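PDB 2XSU: catechol 1,2 dioxygenase from Acinetobacter radioresistens, which probably catalyses the iron(III)-dependent intradiol cleavage of catechol by dioxygen to cis,cis-muconate, the first step of catechol breakdown in the beta-ketoadipate pathway. Local coordinates for residues A264-V269 with P283-T288; D135-E140 with A193-P198; G128-K133 with H160-G165; E140-D145 with N188-A193. The protein carries 1 engineered substitution. One frame throughout, in Å; residues are numbered along the deposited sequence.

Contact 1 (A264-V269 with P283-T288); sequences ATATDV and PFKHIT
Pro-283 meets Val-269 just ahead of the strand: its CA lies 3.1 Å from Val-269 O in a CA-H...O contact. Phe-284 then forms the antiparallel hydrogen-bonded pair with Val-269, exchanging backbone bonds in both directions. The Phe-284 ring is swung in beside the strand, CG standing between the backbone N and the carbonyl carbon (chi1 59°), and takes Val-269 over one face, offset toward the rim. Val-269 CB lies 3.8 Å from the centroid of the Phe-284 ring, a CH-pi contact, with CG1 closest to CZ and CE2, and CG2 to CE1 and CZ.

On the other face of the sheet Lys-285 runs alongside Asp-268. Bends at chi2 and chi4 bring Lys-285 NZ to 2.9 Å from Asp-268 OD1, on the syn side and 23° out of the carboxylate plane; the same NZ also forms a salt bridge with Asp-135. A water donates to Asp-268 OD1 as well.

His-286 pairs with Thr-267 through two backbone bonds, and its carbonyl does extra work: Thr-267 OG1 donates to His-286 O at 3.1 Å, from the opposite face of the carbonyl plane to Thr-267 N. The imidazole is held elsewhere, His-286 NE2 hydrogen-bonding to Glu-140 OE1. Ile-287 closes the row with CG2 3.7 Å from Ala-264 CB, while its CG1 packs on Ala-266. Past the last direct backbone bond, a water joins Thr-265 O to Thr-288 N.

The chemistry thus differs by face: an ion pair on the Asp-268 side, aromatic and hydroxyl contacts on the Val-269 side. With Asp-135 and Asp-268 both beside it, the Lys-285 ammonium is probably kept protonated.

Contact 2 (D135-E140 with A193-P198); sequences DTLIIE and ALTTMP
Asp-135 to Ile-139 pair with Ala-193 to Met-197 as antiparallel neighbours, their strand axes 4.3 Å apart at closest approach and their directions 149° apart, joined by five backbone hydrogen bonds. Leu-137 N gives a nearly straight bond to Thr-195 O, 2.9 Å long with 177° at the hydrogen, although it comes from well above the carbonyl plane. At the strand end, Met-197 N still reaches Asp-135 O.

Leu-137 carries the packing on one face. Its CG stands anti to the backbone N (chi1 170°), and both methyls branching from it reach the sulphur of Met-197. Leu-137 CD1 lies 4.0 Å from Met-197 SD, the two side chains crossing at about a right angle; CD2 goes on to touch Thr-195 CG2 and Pro-198 CD. Thr-195 CG2 also meets Ile-139 CD1, while Thr-195 OG1 turns to His-160 in a hydrogen bond. At the Asp-135 end of the pairing, Met-197 CG rests 3.7 Å from Asp-135 CB.

The opposite face is held by one leucine branch: Leu-194 CD1 sits 3.6 Å from Thr-136 CG2 and 3.8 Å from Ile-138 CG1, touching both residues with a single methyl.

Phe-242 and Tyr-228 cover Ile-139 on the Leu-137 face; strand 284-293 continues the sheet on the other edge of strand 136-145. Pro-198 also packs on Val-226, between the iron ligands His-225 and His-227 in sequence, and its side chain is about 8 Å from the ferric ion. This is antiparallel pairing within the beta-sheet core of an intradiol ring-cleavage dioxygenase, with one strand running out toward the non-haem iron site.

Contact 3 (G128-K133 with H160-G165); sequences GSESDK and HANSLG
Glu-130 reaches across to Ser-163 and carries nearly the whole contact. Its CB points toward the 160-165 loop, and CG is anti to the carbonyl carbon, beside the backbone N (chi1 -59°). From CG the chain runs on extended, which carries Glu-130 CD to 3.3 Å from Ser-163 OG. There the carboxylate divides. OE1 takes the backbone amide: Ser-163 N donates to Glu-130 OE1 at 2.9 Å through the syn lone pair, on the side of the other oxygen. Glu-130 OE1 also touches Asn-162 CB at 3.4 Å. OE2 takes the hydroxyl, with Ser-163 OG donating to Glu-130 OE2 at 2.8 Å from above the carboxylate plane, 61° out of it. A second, weak bond from Ser-163 N also reaches OE2.

One serine therefore grips both oxygens, by its backbone N-H and by its side chain, and this should fix the rotation of the carboxylate. The amide of Asn-162 lies close by, its plane 24° from that of the carboxylate. The extended chain of Lys-133 brings its CE to 3.9 Å from Ser-163 OG.

Each loop is shaped by its own turn. Gly-128 to Ser-131 and Asn-162 to Gly-165 are both type I beta turns. In the second, Leu-164 N donates to Asn-162 OD1 at 2.9 Å, an Asx turn, and the same oxygen accepts from Asn-166 N.

The arrangement is a carboxylate bridging two surface turns of the catalytic domain. It ties the loop after strand 122-124 to the one leading from strand 155-159 to Tyr-167, a ligand of the ferric ion.

Contact 4 (E140-D145 with N188-A193); sequences EGTVTD and NGKYVA
Two strands of the dioxygenase beta-sheet core, 136-145 and 190-196, run antiparallel here, with Gly-141 and Tyr-191 as the central hydrogen-bonded pair. Tyr-191 N donates to Gly-141 O at 3.0 Å, Gly-141 N answers to Tyr-191 O, and Val-143 N reaches Gly-189 O at 2.8 Å.

The Tyr-191 ring lies over the glycine: Gly-141 N stands 3.5 Å above the ring plane, offset toward the rim, and Tyr-191 CE2 is 3.5 Å from Gly-141 CA. Gly-141 has no side chain, and the ring lies directly against its backbone.

On the other face Lys-190, bent at chi2, chi3 and chi4, folds back over the neighbouring strand. Lys-190 CD lies 3.1 Å from Thr-142 OG1 and Lys-190 CE 3.4 Å from Gly-141 O, bringing Lys-190 NZ to a weak salt bridge of 3.4 Å with Glu-140 OE2. Val-192 CG2 packs beside that oxygen.

Stronger partners take Glu-140 OE1, namely His-286 and Arg-278. Tyr-191 OH is hydrogen-bonded with Phe-289 O and with Tyr-228 OH, linking this pair to strands 284-293 and 221-231, while its side chain also packs on Ile-183 of strand 180-184.

Contacts 1, 2 and 4 lie in one mixed beta-sheet. Strand 136-145 is its middle member here: it pairs with 190-196 in contacts 2 and 4, whose centres are 15 Å apart and which share Glu-140 and Ala-193, and on its other edge with 284-293, which contact 1 joins to 263-269. Contacts 1 and 2 are 8 Å apart between centres, bridged by Glu-140 to His-286. Contact 3 stands beside the sheet, 10 Å from contact 2 between centres, and touches it through His-160 and Thr-195. Along the chain, 128-133 comes first and contact 1 last, so segments distant in sequence build the one iron-binding catalytic domain.

Contact 1 (A264-V269 with P283-T288)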
loop_
_atom_site.group_PDB
_atom_site.type_symbol
_atom_site.label_atom_id
_atom_site.label_comp_id
_atom_site.label_asym_id
_atom_site.label_seq_id
_atom_site.Cartn_x
_atom_site.Cartn_y
_atom_site.Cartn_z
ATOM N N ALA A 264 7.880 -26.454 21.583
ATOM C CA ALA A 264 8.459 -26.759 22.875
ATOM C C ALA A 264 7.378 -27.049 23.913
ATOM O O ALA A 264 6.278 -26.494 23.873
ATOM C CB ALA A 264 9.331 -25.578 23.345
ATOM N N THR A 265 7.705 -27.936 24.847
ATOM C CA THR A 265 6.827 -28.249 25.974
ATOM C C THR A 265 7.299 -27.492 27.215
ATOM O O THR A 265 8.488 -27.556 27.586
ATOM C CB THR A 265 6.831 -29.773 26.226
ATOM O OG1 THR A 265 6.303 -30.437 25.066
ATOM C CG2 THR A 265 5.964 -30.126 27.419
ATOM N N ALA A 266 6.386 -26.765 27.836
ATOM C CA ALA A 266 6.692 -26.024 29.079
ATOM C C ALA A 266 6.529 -27.007 30.224
ATOM O O ALA A 266 5.414 -27.493 30.476
ATOM C CB ALA A 266 5.742 -24.865 29.234
ATOM N N THR A 267 7.622 -27.317 30.906
ATOM C CA THR A 267 7.553 -28.196 32.055
ATOM C C THR A 267 7.285 -27.392 33.330
ATOM O O THR A 267 7.588 -26.192 33.406
ATOM C CB THR A 267 8.808 -29.039 32.161
ATOM O OG1 THR A 267 9.905 -28.210 32.540
ATOM C CG2 THR A 267 9.125 -29.697 30.821
ATOM N N ASP A 268 6.673 -28.039 34.333
ATOM C CA ASP A 268 6.336 -27.359 35.584
ATOM C C ASP A 268 7.364 -27.754 36.630
ATOM O O ASP A 268 7.659 -28.942 36.785
ATOM C CB ASP A 268 4.942 -27.773 36.069
ATOM C CG ASP A 268 3.827 -26.950 35.437
ATOM O OD1 ASP A 268 3.609 -25.794 35.878
ATOM O OD2 ASP A 268 3.125 -27.487 34.545
ATOM N N VAL A 269 7.928 -26.766 37.308
ATOM C CA VAL A 269 8.897 -27.022 38.382
ATOM C C VAL A 269 8.266 -26.574 39.685
ATOM O O VAL A 269 8.067 -25.400 39.909
ATOM C CB VAL A 269 10.264 -26.329 38.125
ATOM C CG1 VAL A 269 11.274 -26.712 39.234
ATOM C CG2 VAL A 269 10.832 -26.718 36.758
ATOM N N PRO A 283 6.532 -22.082 42.216
ATOM C CA PRO A 283 6.712 -22.865 41.007
ATOM C C PRO A 283 6.861 -22.006 39.757
ATOM O O PRO A 283 6.311 -20.900 39.685
ATOM C CB PRO A 283 5.419 -23.659 40.940
ATOM C CG PRO A 283 5.181 -24.012 42.363
ATOM C CD PRO A 283 5.605 -22.762 43.145
ATOM N N PHE A 284 7.612 -22.525 38.796
ATOM C CA PHE A 284 7.792 -21.838 37.520
ATOM C C PHE A 284 7.693 -22.833 36.375
ATOM O O PHE A 284 7.663 -24.060 36.569
ATOM C CB PHE A 284 9.144 -21.069 37.483
ATOM C CG PHE A 284 10.363 -21.938 37.690
ATOM C CD1 PHE A 284 11.115 -22.374 36.607
ATOM C CD2 PHE A 284 10.761 -22.330 38.977
ATOM C CE1 PHE A 284 12.218 -23.169 36.753
ATOM C CE2 PHE A 284 11.900 -23.136 39.148
ATOM C CZ PHE A 284 12.623 -23.560 38.039
ATOM N N LYS A 285 7.645 -22.292 35.159
ATOM C CA LYS A 285 7.667 -23.097 33.960
ATOM C C LYS A 285 9.056 -23.074 33.398
ATOM O O LYS A 285 9.769 -22.057 33.546
ATOM C CB LYS A 285 6.684 -22.531 32.930
ATOM C CG LYS A 285 5.234 -22.474 33.423
ATOM C CD LYS A 285 4.532 -23.793 33.283
ATOM C CE LYS A 285 3.039 -23.575 33.388
ATOM N NZ LYS A 285 2.630 -23.281 34.795
ATOM N N HIS A 286 9.433 -24.179 32.773
ATOM C CA HIS A 286 10.754 -24.318 32.172
ATOM C C HIS A 286 10.714 -24.839 30.735
ATOM O O HIS A 286 10.091 -25.867 30.447
ATOM C CB HIS A 286 11.636 -25.236 33.033
ATOM C CG HIS A 286 13.045 -25.327 32.550
ATOM N ND1 HIS A 286 13.425 -26.147 31.513
ATOM C CD2 HIS A 286 14.171 -24.693 32.966
ATOM C CE1 HIS A 286 14.727 -26.020 31.307
ATOM N NE2 HIS A 286 15.205 -25.159 32.192
ATOM N N ILE A 287 11.409 -24.141 29.833
ATOM C CA ILE A 287 11.520 -24.574 28.437
ATOM C C ILE A 287 12.979 -24.712 28.053
ATOM O O ILE A 287 13.797 -23.819 28.351
ATOM C CB ILE A 287 10.790 -23.586 27.496
ATOM C CG1 ILE A 287 9.281 -23.765 27.687
ATOM C CG2 ILE A 287 11.226 -23.801 26.025
ATOM C CD1 ILE A 287 8.430 -22.754 26.967
ATOM N N THR A 288 13.312 -25.853 27.437
ATOM C CA THR A 288 14.599 -26.052 26.798
ATOM C C THR A 288 14.451 -25.790 25.310
ATOM O O THR A 288 13.597 -26.403 24.639
ATOM C CB THR A 288 15.148 -27.503 27.022
ATOM O OG1 THR A 288 15.286 -27.742 28.432
ATOM C CG2 THR A 288 16.520 -27.710 26.339
HETATM O O HOH W 1 11.179 -27.936 27.390
HETATM O O HOH W 2 4.754 -24.458 37.794
#

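Contact 2 (D135-E140 with A193-P198)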
loop_
_atom_site.group_PDB
_atom_site.type_symbol
_atom_site.label_atom_id
_atom_site.label_comp_id
_atom_site.label_asym_id
_atom_site.label_seq_id
_atom_site.Cartn_x
_atom_site.Cartn_y
_atom_site.Cartn_z
ATOM N N ASP A 135 2.716 -16.451 35.068
ATOM C CA ASP A 135 3.731 -17.456 35.438
ATOM C C ASP A 135 5.135 -16.986 35.060
ATOM O O ASP A 135 5.345 -16.371 33.995
ATOM C CB ASP A 135 3.497 -18.801 34.732
ATOM C CG ASP A 135 2.246 -19.525 35.204
ATOM O OD1 ASP A 135 1.730 -19.223 36.297
ATOM O OD2 ASP A 135 1.826 -20.447 34.481
ATOM N N THR A 136 6.085 -17.273 35.946
ATOM C CA THR A 136 7.502 -17.145 35.632
ATOM C C THR A 136 7.918 -18.270 34.666
ATOM O O THR A 136 7.448 -19.410 34.762
ATOM C CB THR A 136 8.331 -17.268 36.927
ATOM O OG1 THR A 136 8.050 -16.145 37.762
ATOM C CG2 THR A 136 9.797 -17.268 36.625
ATOM N N LEU A 137 8.757 -17.922 33.684
ATOM C CA LEU A 137 9.304 -18.882 32.719
ATOM C C LEU A 137 10.816 -18.744 32.673
ATOM O O LEU A 137 11.320 -17.631 32.536
ATOM C CB LEU A 137 8.746 -18.597 31.309
ATOM C CG LEU A 137 9.397 -19.349 30.148
ATOM C CD1 LEU A 137 9.187 -20.863 30.241
ATOM C CD2 LEU A 137 8.811 -18.818 28.829
ATOM N N ILE A 138 11.518 -19.870 32.785
ATOM C CA ILE A 138 12.944 -19.936 32.457
ATOM C C ILE A 138 13.097 -20.650 31.120
ATOM O O ILE A 138 12.545 -21.768 30.915
ATOM C CB ILE A 138 13.736 -20.695 33.535
ATOM C CG1 ILE A 138 13.781 -19.837 34.806
ATOM C CG2 ILE A 138 15.141 -21.067 32.998
ATOM C CD1 ILE A 138 14.388 -20.510 36.053
ATOM N N ILE A 139 13.823 -20.006 30.207
ATOM C CA ILE A 139 14.189 -20.608 28.935
ATOM C C ILE A 139 15.670 -20.827 28.950
ATOM O O ILE A 139 16.433 -19.912 29.308
ATOM C CB ILE A 139 13.917 -19.663 27.727
ATOM C CG1 ILE A 139 12.486 -19.137 27.786
ATOM C CG2 ILE A 139 14.214 -20.366 26.422
ATOM C CD1 ILE A 139 12.224 -17.998 26.782
ATOM N N GLU A 140 16.113 -22.016 28.569
ATOM C CA GLU A 140 17.550 -22.228 28.403
ATOM C C GLU A 140 17.906 -23.170 27.287
ATOM O O GLU A 140 17.063 -23.961 26.830
ATOM C CB GLU A 140 18.258 -22.594 29.698
ATOM C CG GLU A 140 17.975 -23.935 30.260
ATOM C CD GLU A 140 18.474 -24.045 31.724
ATOM O OE1 GLU A 140 17.910 -24.824 32.482
ATOM O OE2 GLU A 140 19.423 -23.343 32.122
ATOM N N ALA A 193 17.454 -17.376 29.870
ATOM C CA ALA A 193 16.577 -16.255 30.034
ATOM C C ALA A 193 15.561 -16.511 31.146
ATOM O O ALA A 193 14.826 -17.497 31.127
ATOM C CB ALA A 193 15.845 -15.942 28.713
ATOM N N LEU A 194 15.509 -15.591 32.096
ATOM C CA LEU A 194 14.455 -15.567 33.122
ATOM C C LEU A 194 13.399 -14.548 32.701
ATOM O O LEU A 194 13.668 -13.354 32.518
ATOM C CB LEU A 194 15.056 -15.238 34.515
ATOM C CG LEU A 194 14.046 -15.005 35.660
ATOM C CD1 LEU A 194 13.163 -16.228 35.933
ATOM C CD2 LEU A 194 14.798 -14.556 36.944
ATOM N N THR A 195 12.170 -15.026 32.499
ATOM C CA THR A 195 11.139 -14.166 31.918
ATOM C C THR A 195 9.744 -14.560 32.422
ATOM O O THR A 195 9.619 -15.126 33.529
ATOM C CB THR A 195 11.263 -14.183 30.352
ATOM O OG1 THR A 195 10.447 -13.168 29.783
ATOM C CG2 THR A 195 10.946 -15.556 29.749
ATOM N N THR A 196 8.721 -14.224 31.634
ATOM C CA THR A 196 7.334 -14.577 31.946
ATOM C C THR A 196 6.718 -15.309 30.764
ATOM O O THR A 196 7.219 -15.195 29.633
ATOM C CB THR A 196 6.484 -13.359 32.308
ATOM O OG1 THR A 196 6.590 -12.344 31.292
ATOM C CG2 THR A 196 6.962 -12.777 33.640
ATOM N N MET A 197 5.691 -16.118 31.039
ATOM C CA MET A 197 5.029 -16.897 29.975
ATOM C C MET A 197 4.322 -15.985 28.978
ATOM O O MET A 197 3.446 -15.242 29.383
ATOM C CB MET A 197 3.984 -17.828 30.611
ATOM C CG MET A 197 4.533 -19.124 31.206
ATOM S SD MET A 197 5.279 -20.249 30.006
ATOM C CE MET A 197 4.466 -19.714 28.446
ATOM N N PRO A 198 4.717 -16.007 27.675
ATOM C CA PRO A 198 3.937 -15.228 26.710
ATOM C C PRO A 198 2.565 -15.833 26.462
ATOM O O PRO A 198 2.393 -17.049 26.536
ATOM C CB PRO A 198 4.769 -15.327 25.431
ATOM C CG PRO A 198 5.451 -16.620 25.527
ATOM C CD PRO A 198 5.805 -16.753 27.025
#

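Contact 3 (G128-K133 with H160-G165)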
loop_
_atom_site.group_PDB
_atom_site.type_symbol
_atom_site.label_atom_id
_atom_site.label_comp_id
_atom_site.label_asym_id
_atom_site.label_seq_id
_atom_site.Cartn_x
_atom_site.Cartn_y
_atom_site.Cartn_z
ATOM N N GLY A 128 9.254 -7.261 36.074
ATOM C CA GLY A 128 8.565 -7.691 37.297
ATOM C C GLY A 128 7.193 -7.059 37.521
ATOM O O GLY A 128 6.520 -7.374 38.528
ATOM N N SER A 129 6.752 -6.193 36.596
ATOM C CA SER A 129 5.473 -5.480 36.752
ATOM C C SER A 129 4.238 -6.367 36.641
ATOM O O SER A 129 3.124 -5.929 36.973
ATOM C CB SER A 129 5.344 -4.315 35.772
ATOM O OG SER A 129 5.302 -4.778 34.429
ATOM N N GLU A 130 4.438 -7.598 36.176
ATOM C CA GLU A 130 3.345 -8.573 36.090
ATOM C C GLU A 130 3.538 -9.769 37.030
ATOM O O GLU A 130 2.908 -10.800 36.843
ATOM C CB GLU A 130 3.204 -9.086 34.644
ATOM C CG GLU A 130 2.924 -7.994 33.623
ATOM C CD GLU A 130 2.444 -8.552 32.278
ATOM O OE1 GLU A 130 3.093 -9.478 31.744
ATOM O OE2 GLU A 130 1.418 -8.057 31.758
ATOM N N SER A 131 4.388 -9.642 38.043
ATOM C CA SER A 131 4.792 -10.804 38.830
ATOM C C SER A 131 3.646 -11.453 39.615
ATOM O O SER A 131 3.742 -12.622 39.980
ATOM C CB SER A 131 5.973 -10.465 39.746
ATOM O OG SER A 131 5.574 -9.485 40.705
ATOM N N ASP A 132 2.569 -10.703 39.846
ATOM C CA ASP A 132 1.417 -11.241 40.583
ATOM C C ASP A 132 0.308 -11.706 39.646
ATOM O O ASP A 132 -0.793 -12.067 40.103
ATOM C CB ASP A 132 0.861 -10.223 41.591
ATOM C CG ASP A 132 1.819 -9.926 42.743
ATOM O OD1 ASP A 132 2.674 -10.780 43.110
ATOM O OD2 ASP A 132 1.703 -8.802 43.295
ATOM N N LYS A 133 0.578 -11.741 38.329
ATOM C CA LYS A 133 -0.490 -12.090 37.382
ATOM C C LYS A 133 -0.098 -12.967 36.203
ATOM O O LYS A 133 -0.920 -13.226 35.311
ATOM C CB LYS A 133 -1.215 -10.851 36.869
ATOM C CG LYS A 133 -0.364 -9.896 36.056
ATOM C CD LYS A 133 -1.207 -8.650 35.757
ATOM C CE LYS A 133 -0.550 -7.753 34.725
ATOM N NZ LYS A 133 -1.393 -6.531 34.418
ATOM N N HIS A 160 9.372 -11.223 22.987
ATOM C CA HIS A 160 8.049 -11.874 23.104
ATOM C C HIS A 160 7.025 -10.958 23.800
ATOM O O HIS A 160 7.397 -9.889 24.340
ATOM C CB HIS A 160 8.169 -13.255 23.790
ATOM C CG HIS A 160 8.477 -13.220 25.261
ATOM N ND1 HIS A 160 7.539 -12.889 26.227
ATOM C CD2 HIS A 160 9.612 -13.546 25.930
ATOM C CE1 HIS A 160 8.102 -12.992 27.426
ATOM N NE2 HIS A 160 9.351 -13.404 27.273
ATOM N N ALA A 161 5.768 -11.393 23.763
ATOM C CA ALA A 161 4.627 -10.673 24.345
ATOM C C ALA A 161 4.494 -10.825 25.860
ATOM O O ALA A 161 4.941 -11.840 26.476
ATOM C CB ALA A 161 3.324 -11.106 23.670
ATOM N N ASN A 162 3.864 -9.817 26.451
ATOM C CA ASN A 162 3.519 -9.871 27.889
ATOM C C ASN A 162 2.257 -10.702 28.171
ATOM O O ASN A 162 1.751 -11.405 27.274
ATOM C CB ASN A 162 3.455 -8.449 28.506
ATOM C CG ASN A 162 2.178 -7.693 28.151
ATOM O OD1 ASN A 162 1.306 -8.160 27.398
ATOM N ND2 ASN A 162 2.061 -6.493 28.731
ATOM N N SER A 163 1.749 -10.619 29.406
ATOM C CA SER A 163 0.615 -11.468 29.831
ATOM C C SER A 163 -0.707 -11.134 29.146
ATOM O O SER A 163 -1.655 -11.929 29.235
ATOM C CB SER A 163 0.424 -11.422 31.349
ATOM O OG SER A 163 -0.276 -10.264 31.739
ATOM N N LEU A 164 -0.732 -9.980 28.472
ATOM C CA LEU A 164 -1.904 -9.504 27.728
ATOM C C LEU A 164 -1.749 -9.695 26.215
ATOM O O LEU A 164 -2.650 -9.327 25.426
ATOM C CB LEU A 164 -2.202 -8.027 28.074
ATOM C CG LEU A 164 -2.249 -7.638 29.561
ATOM C CD1 LEU A 164 -2.625 -6.158 29.746
ATOM C CD2 LEU A 164 -3.185 -8.506 30.328
ATOM N N GLY A 165 -0.612 -10.267 25.796
ATOM C CA GLY A 165 -0.319 -10.450 24.374
ATOM C C GLY A 165 0.236 -9.207 23.686
ATOM O O GLY A 165 0.189 -9.131 22.453
#

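Contact 4 (E140-D145 with N188-A193)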
loop_
_atom_site.group_PDB
_atom_site.type_symbol
_atom_site.label_atom_id
_atom_site.label_comp_id
_atom_site.label_asym_id
_atom_site.label_seq_id
_atom_site.Cartn_x
_atom_site.Cartn_y
_atom_site.Cartn_z
ATOM N N GLU A 140 16.113 -22.016 28.569
ATOM C CA GLU A 140 17.550 -22.228 28.403
ATOM C C GLU A 140 17.906 -23.170 27.287
ATOM O O GLU A 140 17.063 -23.961 26.830
ATOM C CB GLU A 140 18.258 -22.594 29.698
ATOM C CG GLU A 140 17.975 -23.935 30.260
ATOM C CD GLU A 140 18.474 -24.045 31.724
ATOM O OE1 GLU A 140 17.910 -24.824 32.482
ATOM O OE2 GLU A 140 19.423 -23.343 32.122
ATOM N N GLY A 141 19.126 -23.014 26.793
ATOM C CA GLY A 141 19.580 -23.821 25.682
ATOM C C GLY A 141 21.065 -23.697 25.461
ATOM O O GLY A 141 21.715 -22.817 26.026
ATOM N N THR A 142 21.569 -24.596 24.621
ATOM C CA THR A 142 22.942 -24.575 24.161
ATOM C C THR A 142 22.929 -24.288 22.667
ATOM O O THR A 142 22.084 -24.831 21.933
ATOM C CB THR A 142 23.594 -25.945 24.442
ATOM O OG1 THR A 142 23.477 -26.256 25.843
ATOM C CG2 THR A 142 25.093 -25.951 24.034
ATOM N N VAL A 143 23.867 -23.462 22.207
ATOM C CA VAL A 143 24.018 -23.184 20.782
ATOM C C VAL A 143 25.227 -23.980 20.288
ATOM O O VAL A 143 26.325 -23.859 20.837
ATOM C CB VAL A 143 24.188 -21.677 20.492
ATOM C CG1 VAL A 143 24.350 -21.410 18.972
ATOM C CG2 VAL A 143 22.980 -20.884 21.066
ATOM N N THR A 144 25.002 -24.804 19.270
ATOM C CA THR A 144 26.045 -25.697 18.745
ATOM C C THR A 144 26.117 -25.633 17.226
ATOM O O THR A 144 25.222 -25.077 16.559
ATOM C CB THR A 144 25.789 -27.171 19.144
ATOM O OG1 THR A 144 24.557 -27.645 18.577
ATOM C CG2 THR A 144 25.772 -27.355 20.651
ATOM N N ASP A 145 27.178 -26.224 16.672
ATOM C CA ASP A 145 27.209 -26.495 15.236
ATOM C C ASP A 145 26.442 -27.801 14.958
ATOM O O ASP A 145 25.920 -28.428 15.887
ATOM C CB ASP A 145 28.660 -26.524 14.718
ATOM C CG ASP A 145 29.478 -27.679 15.275
ATOM O OD1 ASP A 145 28.918 -28.636 15.854
ATOM O OD2 ASP A 145 30.717 -27.619 15.104
ATOM N N ASN A 188 30.298 -22.351 27.838
ATOM C CA ASN A 188 29.710 -23.673 27.610
ATOM C C ASN A 188 28.658 -23.679 26.482
ATOM O O ASN A 188 27.978 -24.695 26.271
ATOM C CB ASN A 188 29.131 -24.237 28.922
ATOM C CG ASN A 188 30.184 -24.297 30.059
ATOM O OD1 ASN A 188 29.948 -23.815 31.169
ATOM N ND2 ASN A 188 31.340 -24.848 29.759
ATOM N N GLY A 189 28.578 -22.567 25.754
ATOM C CA GLY A 189 27.613 -22.402 24.649
ATOM C C GLY A 189 26.207 -22.165 25.150
ATOM O O GLY A 189 25.252 -22.277 24.379
ATOM N N LYS A 190 26.069 -21.836 26.432
ATOM C CA LYS A 190 24.750 -21.733 27.067
ATOM C C LYS A 190 24.194 -20.325 27.131
ATOM O O LYS A 190 24.933 -19.345 27.294
ATOM C CB LYS A 190 24.800 -22.295 28.495
ATOM C CG LYS A 190 24.907 -23.824 28.622
ATOM C CD LYS A 190 23.536 -24.557 28.421
ATOM C CE LYS A 190 22.327 -23.926 29.165
ATOM N NZ LYS A 190 22.419 -24.012 30.665
ATOM N N TYR A 191 22.865 -20.211 26.964
ATOM C CA TYR A 191 22.114 -19.029 27.340
ATOM C C TYR A 191 20.989 -19.403 28.323
ATOM O O TYR A 191 20.439 -20.504 28.276
ATOM C CB TYR A 191 21.552 -18.284 26.099
ATOM C CG TYR A 191 20.334 -18.985 25.501
ATOM C CD1 TYR A 191 19.045 -18.554 25.841
ATOM C CD2 TYR A 191 20.480 -20.069 24.646
ATOM C CE1 TYR A 191 17.886 -19.232 25.331
ATOM C CE2 TYR A 191 19.347 -20.741 24.106
ATOM C CZ TYR A 191 18.071 -20.300 24.457
ATOM O OH TYR A 191 16.965 -20.953 23.958
ATOM N N VAL A 192 20.641 -18.467 29.196
ATOM C CA VAL A 192 19.508 -18.615 30.098
ATOM C C VAL A 192 18.759 -17.294 30.127
ATOM O O VAL A 192 19.344 -16.223 30.357
ATOM C CB VAL A 192 19.966 -18.948 31.560
ATOM C CG1 VAL A 192 18.768 -19.063 32.509
ATOM C CG2 VAL A 192 20.817 -20.197 31.593
ATOM N N ALA A 193 17.454 -17.376 29.870
ATOM C CA ALA A 193 16.577 -16.255 30.034
ATOM C C ALA A 193 15.561 -16.511 31.146
ATOM O O ALA A 193 14.826 -17.497 31.127
ATOM C CB ALA A 193 15.845 -15.942 28.713
#